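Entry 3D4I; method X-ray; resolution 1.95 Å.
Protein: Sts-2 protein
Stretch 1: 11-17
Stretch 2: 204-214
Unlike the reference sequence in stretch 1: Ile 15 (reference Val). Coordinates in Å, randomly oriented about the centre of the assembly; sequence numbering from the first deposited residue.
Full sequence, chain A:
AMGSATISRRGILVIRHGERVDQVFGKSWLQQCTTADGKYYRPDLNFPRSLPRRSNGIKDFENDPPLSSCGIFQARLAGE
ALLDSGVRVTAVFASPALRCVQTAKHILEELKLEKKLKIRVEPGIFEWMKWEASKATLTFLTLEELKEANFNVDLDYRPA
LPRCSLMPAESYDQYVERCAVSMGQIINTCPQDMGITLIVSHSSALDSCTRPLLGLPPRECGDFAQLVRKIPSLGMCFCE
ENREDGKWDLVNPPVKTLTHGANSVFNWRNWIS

Stretch 1 11-17: GILVIRH
Stretch 2 204-214: SALDSCTRPLL

Residues 11-16 form an extended strand, with phi from -131° to -78° and psi from 108° to 150°; His 17 (-59°/161°) leaves it as loop. The second stretch is helical through Leu 206 and Asp 207 to Ser 208 (phi/psi near -65°/-26°, as at Ala 205, but -94°/-55° at Asp 207), held by Ser 208 N to Ser 204 O (3.0 Å) and Cys 209 N to Ala 205 O (2.9 Å). It loosens through Cys 209 (-95°/-4°) and Thr 210 (-111°/-42°), then resumes as a weakly bonded helix with Leu 214 N to Thr 210 O at 3.0 Å. The closest CA approach pairs Val 14 CA with Leu 206 CA at 5.8 Å.

No hydrogen bond crosses the interface; apolar packing joins the stretches, burying 287 Å² in all. The strand's alternation turns Ile 12 and Val 14 toward the helical segment, Leu 13 and Ile 15 away. Val 14 (chi1 t) is the centre and the most covered residue. Val 14 CG1 lies 4.1 Å from Ala 205 CB, 3.8 Å from Ala 205 O and 3.9 Å from Leu 206 CD1; Val 14 CG2 lies 3.8 Å from Thr 210 CG2 and 4.4 Å from Cys 209 CB. The two methyls thus reach different partners; the short Ala 205 side chain, pointing toward the strand, ends at the CB that CG1 touches.

Leu 206 (chi1 -86°, chi2 79°) starts sideways but brings CD1 back to the strand, 4.0 Å from Arg 16 N and 4.2 Å from Arg 16 CB. Arg 16 starts sideways and its end leads away from the second stretch; its NH1 donates to His 17 O (3.2 Å). Thr 210 (chi1 p) suits its place doubly: OG1 donates to Leu 206 O at 2.7 Å, while its methyl meets Val 14. Farther along, Ile 12 (m, m) sets CG2 3.9 Å from CD1 of Leu 213 (m, t), extending the apolar contact.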

# COMPACT_ATOMS: atom_id res chain seq x y z
N GLY A 11 3.72 -18.59 -20.85
CA GLY A 11 4.51 -17.65 -20.05
C GLY A 11 4.80 -18.15 -18.65
O GLY A 11 4.01 -18.92 -18.07
N ILE A 12 5.94 -17.72 -18.11
CA ILE A 12 6.31 -17.99 -16.71
C ILE A 12 6.65 -16.62 -16.10
O ILE A 12 7.53 -15.92 -16.59
CB ILE A 12 7.53 -18.93 -16.61
CG1 ILE A 12 7.10 -20.39 -16.85
CG2 ILE A 12 8.24 -18.79 -15.22
CD1 ILE A 12 6.55 -21.06 -15.61
N LEU A 13 5.90 -16.24 -15.06
CA LEU A 13 6.02 -14.91 -14.46
C LEU A 13 6.43 -15.12 -13.02
O LEU A 13 5.65 -15.61 -12.19
CB LEU A 13 4.69 -14.14 -14.56
CG LEU A 13 4.69 -12.71 -13.98
CD1 LEU A 13 5.71 -11.80 -14.69
CD2 LEU A 13 3.26 -12.14 -14.10
N VAL A 14 7.68 -14.78 -12.74
CA VAL A 14 8.25 -15.00 -11.43
C VAL A 14 8.07 -13.69 -10.70
O VAL A 14 8.41 -12.63 -11.24
CB VAL A 14 9.74 -15.36 -11.49
CG1 VAL A 14 10.27 -15.63 -10.07
CG2 VAL A 14 9.95 -16.61 -12.38
N ILE A 15 7.51 -13.79 -9.50
CA ILE A 15 7.04 -12.65 -8.72
C ILE A 15 7.57 -12.75 -7.29
O ILE A 15 7.35 -13.77 -6.60
CB ILE A 15 5.47 -12.63 -8.69
CG1 ILE A 15 4.90 -12.56 -10.12
CG2 ILE A 15 4.94 -11.38 -7.91
CD1 ILE A 15 3.41 -12.75 -10.21
N ARG A 16 8.21 -11.68 -6.83
CA ARG A 16 8.67 -11.60 -5.45
C ARG A 16 7.51 -11.29 -4.50
O ARG A 16 6.59 -10.52 -4.83
CB ARG A 16 9.80 -10.58 -5.27
CG ARG A 16 10.55 -10.74 -3.92
CD ARG A 16 10.90 -9.32 -3.42
NE ARG A 16 11.75 -9.26 -2.22
CZ ARG A 16 11.36 -8.75 -1.06
NH1 ARG A 16 10.10 -8.26 -0.88
NH2 ARG A 16 12.25 -8.74 -0.06
N HIS A 17 7.53 -11.90 -3.33
CA HIS A 17 6.51 -11.66 -2.33
C HIS A 17 6.45 -10.17 -1.96
O HIS A 17 7.42 -9.43 -2.15
CB HIS A 17 6.78 -12.53 -1.08
CG HIS A 17 8.13 -12.28 -0.45
ND1 HIS A 17 8.41 -11.16 0.30
CD2 HIS A 17 9.27 -13.02 -0.47
CE1 HIS A 17 9.67 -11.22 0.72
NE2 HIS A 17 10.21 -12.34 0.27
N SER A 204 15.70 -14.16 -4.87
CA SER A 204 16.62 -15.13 -5.52
C SER A 204 16.02 -15.85 -6.74
O SER A 204 16.75 -16.15 -7.72
CB SER A 204 17.05 -16.17 -4.49
OG SER A 204 15.95 -16.63 -3.76
N ALA A 205 14.73 -16.18 -6.66
CA ALA A 205 14.07 -16.95 -7.70
C ALA A 205 13.97 -16.21 -9.05
O ALA A 205 13.85 -16.86 -10.09
CB ALA A 205 12.68 -17.40 -7.24
N LEU A 206 13.97 -14.87 -9.04
CA LEU A 206 13.89 -14.14 -10.30
C LEU A 206 15.09 -14.46 -11.19
O LEU A 206 14.99 -14.38 -12.41
CB LEU A 206 13.73 -12.62 -10.12
CG LEU A 206 12.28 -12.12 -9.95
CD1 LEU A 206 11.80 -12.36 -8.54
CD2 LEU A 206 12.16 -10.65 -10.30
N ASP A 207 16.20 -14.86 -10.57
CA ASP A 207 17.38 -15.34 -11.29
C ASP A 207 17.39 -16.88 -11.43
O ASP A 207 17.49 -17.43 -12.54
CB ASP A 207 18.68 -14.86 -10.61
CG ASP A 207 19.92 -15.10 -11.48
OD1 ASP A 207 19.98 -14.55 -12.60
OD2 ASP A 207 20.86 -15.80 -11.04
N SER A 208 17.29 -17.57 -10.30
CA SER A 208 17.46 -19.02 -10.29
C SER A 208 16.35 -19.82 -10.97
O SER A 208 16.58 -20.95 -11.36
CB SER A 208 17.66 -19.52 -8.87
OG SER A 208 16.44 -19.43 -8.17
N CYS A 209 15.14 -19.25 -11.08
CA CYS A 209 14.03 -19.93 -11.74
C CYS A 209 13.86 -19.55 -13.22
O CYS A 209 13.01 -20.11 -13.93
CB CYS A 209 12.72 -19.78 -10.94
SG CYS A 209 12.79 -20.61 -9.31
N THR A 210 14.67 -18.60 -13.70
CA THR A 210 14.57 -18.14 -15.09
C THR A 210 15.77 -18.56 -15.91
O THR A 210 15.60 -19.01 -17.04
CB THR A 210 14.32 -16.61 -15.22
OG1 THR A 210 15.40 -15.89 -14.64
CG2 THR A 210 13.02 -16.22 -14.52
N ARG A 211 16.97 -18.45 -15.34
CA ARG A 211 18.20 -18.88 -16.04
C ARG A 211 18.11 -20.30 -16.65
O ARG A 211 18.48 -20.48 -17.81
CB ARG A 211 19.44 -18.71 -15.16
CG ARG A 211 19.80 -17.24 -14.98
CD ARG A 211 21.11 -17.06 -14.28
NE ARG A 211 22.25 -17.28 -15.16
CZ ARG A 211 22.78 -16.38 -15.99
NH1 ARG A 211 22.27 -15.16 -16.10
NH2 ARG A 211 23.84 -16.71 -16.71
N PRO A 212 17.61 -21.30 -15.87
CA PRO A 212 17.44 -22.66 -16.44
C PRO A 212 16.50 -22.71 -17.64
O PRO A 212 16.76 -23.48 -18.57
CB PRO A 212 16.85 -23.47 -15.27
CG PRO A 212 17.23 -22.73 -14.05
CD PRO A 212 17.19 -21.27 -14.46
N LEU A 213 15.44 -21.89 -17.64
CA LEU A 213 14.50 -21.84 -18.77
C LEU A 213 15.18 -21.26 -19.99
O LEU A 213 14.95 -21.71 -21.11
CB LEU A 213 13.28 -20.96 -18.45
CG LEU A 213 12.37 -21.33 -17.28
CD1 LEU A 213 11.14 -20.39 -17.26
CD2 LEU A 213 11.94 -22.77 -17.33
N LEU A 214 16.00 -20.26 -19.76
CA LEU A 214 16.69 -19.54 -20.83
C LEU A 214 17.91 -20.31 -21.34
O LEU A 214 18.53 -19.92 -22.31
CB LEU A 214 17.09 -18.13 -20.35
CG LEU A 214 15.97 -17.25 -19.78
CD1 LEU A 214 16.55 -16.02 -19.05
CD2 LEU A 214 14.96 -16.84 -20.84